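PDB 2WNY: conserved protein MTH689 from Methanothermobacter thermautotrophicus, which is of unknown function but belongs to the DUF54 family, is encoded in the exosome superoperon and probably binds RNA. Local coordinates for residues His9-Cys14 with Ile116-Lys121. The protein carries 1 engineered substitution. Residues are numbered along the deposited sequence; the frame is centred on the assembly and turned at random.
Sequences HNISYC and IHLKIK. Engineered in segment 9-14: Cys14 (natural residue Arg).
At the centre of a six-stranded antiparallel sheet, segment 9-14 pairs with segment 116-121, setting the first and last strands in chain order side by side; their outer neighbours are strands 51-59 and 92-98. Ser12 and Lys119 form a hydrogen-bonded pair, with Ser12 N to Lys119 O at 2.9 Å and Lys119 N to Ser12 O at 2.8 Å, and Cys14, an engineered residue, pairs likewise with His117.

The face bearing Ile11, Tyr13, Leu118 and Ile120 is the tightly packed one. Ile11 and Ile120 lie side by side and both touch Phe68 of helix 62-76, Ile11 CG2 meeting Ile120 CG1 at 4.1 Å. Leu118 CD2 touches Tyr13 CB at 3.7 Å, while the phenol, its CG in the crowded position between N and the carbonyl carbon (chi1 65°), is carried off the paired strand and packs on Ile34 and Pro39.

The reverse face is polar and looser. Exposed Lys121 runs extended past Asn10, its CD 3.5 Å from Asn10 ND2; at the corner of the chain it also crosses His9 obliquely. Lys119 instead bends at chi3 (90°) and chi4, bringing its ammonium back to a water that it shares with Asn10 and Ser12. That water accepts from Lys119 NZ at 2.7 Å and donates to Asn10 OD1 and to Lys119 O.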
# COMPACT_ATOMS: atom_id res chain seq x y z
N HIS A 9 -6.56 -10.48 0.72
CA HIS A 9 -7.05 -11.05 -0.54
C HIS A 9 -6.26 -10.53 -1.72
O HIS A 9 -5.88 -11.27 -2.65
CB HIS A 9 -8.53 -10.73 -0.69
CG HIS A 9 -9.40 -11.46 0.28
ND1 HIS A 9 -9.45 -12.84 0.33
CD2 HIS A 9 -10.26 -11.02 1.23
CE1 HIS A 9 -10.29 -13.22 1.27
NE2 HIS A 9 -10.80 -12.13 1.83
N ASN A 10 -6.01 -9.23 -1.68
CA ASN A 10 -5.32 -8.55 -2.77
C ASN A 10 -4.85 -7.19 -2.27
O ASN A 10 -5.26 -6.74 -1.19
CB ASN A 10 -6.25 -8.43 -3.99
CG ASN A 10 -7.45 -7.51 -3.73
OD1 ASN A 10 -7.27 -6.33 -3.49
ND2 ASN A 10 -8.65 -8.06 -3.80
N ILE A 11 -3.97 -6.55 -3.04
CA ILE A 11 -3.55 -5.17 -2.75
C ILE A 11 -3.69 -4.37 -4.03
O ILE A 11 -3.15 -4.79 -5.08
CB ILE A 11 -2.07 -5.09 -2.32
CG1 ILE A 11 -1.79 -6.02 -1.14
CG2 ILE A 11 -1.71 -3.63 -1.94
CD1 ILE A 11 -0.38 -5.91 -0.59
N SER A 12 -4.42 -3.27 -3.96
CA SER A 12 -4.44 -2.29 -5.04
C SER A 12 -3.40 -1.24 -4.66
O SER A 12 -3.27 -0.89 -3.47
CB SER A 12 -5.81 -1.63 -5.18
OG SER A 12 -6.77 -2.53 -5.67
N TYR A 13 -2.65 -0.74 -5.64
CA TYR A 13 -1.67 0.31 -5.36
C TYR A 13 -1.73 1.39 -6.42
O TYR A 13 -2.11 1.14 -7.58
CB TYR A 13 -0.25 -0.25 -5.18
CG TYR A 13 0.31 -0.88 -6.43
CD1 TYR A 13 0.91 -0.09 -7.42
CD2 TYR A 13 0.24 -2.25 -6.63
CE1 TYR A 13 1.41 -0.65 -8.58
CE2 TYR A 13 0.73 -2.81 -7.78
CZ TYR A 13 1.33 -2.01 -8.75
OH TYR A 13 1.82 -2.58 -9.88
N CYS A 14 -1.39 2.60 -5.98
CA CYS A 14 -1.38 3.76 -6.83
C CYS A 14 -0.19 4.65 -6.43
O CYS A 14 0.03 4.87 -5.24
CB CYS A 14 -2.71 4.50 -6.63
SG CYS A 14 -2.91 5.84 -7.70
N ILE A 116 2.84 6.50 -1.81
CA ILE A 116 2.46 5.25 -2.40
C ILE A 116 1.16 4.84 -1.70
O ILE A 116 1.16 4.60 -0.50
CB ILE A 116 3.56 4.19 -2.19
CG1 ILE A 116 4.90 4.74 -2.72
CG2 ILE A 116 3.17 2.87 -2.89
CD1 ILE A 116 6.01 3.72 -2.78
N HIS A 117 0.06 4.80 -2.45
CA HIS A 117 -1.23 4.53 -1.81
C HIS A 117 -1.50 3.04 -1.95
O HIS A 117 -1.53 2.52 -3.07
CB HIS A 117 -2.38 5.29 -2.48
CG HIS A 117 -2.29 6.79 -2.36
ND1 HIS A 117 -1.30 7.54 -2.96
CD2 HIS A 117 -3.12 7.68 -1.76
CE1 HIS A 117 -1.50 8.82 -2.69
NE2 HIS A 117 -2.60 8.93 -1.97
N LEU A 118 -1.72 2.36 -0.83
CA LEU A 118 -2.16 0.96 -0.86
C LEU A 118 -3.60 0.82 -0.37
O LEU A 118 -3.98 1.39 0.67
CB LEU A 118 -1.23 0.09 -0.03
CG LEU A 118 0.27 0.33 -0.24
CD1 LEU A 118 1.06 -0.40 0.83
CD2 LEU A 118 0.71 -0.11 -1.62
N LYS A 119 -4.40 0.10 -1.14
CA LYS A 119 -5.72 -0.31 -0.68
C LYS A 119 -5.61 -1.81 -0.46
O LYS A 119 -5.57 -2.60 -1.42
CB LYS A 119 -6.80 0.04 -1.70
CG LYS A 119 -8.21 -0.39 -1.29
CD LYS A 119 -9.27 0.03 -2.30
CE LYS A 119 -9.50 -1.01 -3.40
NZ LYS A 119 -9.97 -2.33 -2.86
N ILE A 120 -5.52 -2.21 0.79
CA ILE A 120 -5.30 -3.61 1.15
C ILE A 120 -6.62 -4.30 1.54
O ILE A 120 -7.22 -3.99 2.58
CB ILE A 120 -4.27 -3.74 2.30
CG1 ILE A 120 -2.95 -3.05 1.96
CG2 ILE A 120 -4.01 -5.25 2.61
CD1 ILE A 120 -2.03 -2.81 3.19
N LYS A 121 -7.07 -5.25 0.71
CA LYS A 121 -8.27 -6.04 1.02
C LYS A 121 -7.96 -7.13 2.05
O LYS A 121 -7.44 -8.20 1.73
CB LYS A 121 -8.92 -6.63 -0.25
CG LYS A 121 -10.36 -7.18 -0.00
CD LYS A 121 -11.00 -7.63 -1.30
CE LYS A 121 -12.33 -8.31 -1.05
NZ LYS A 121 -12.88 -8.83 -2.33
O HOH W 1 -7.71 -3.81 -2.85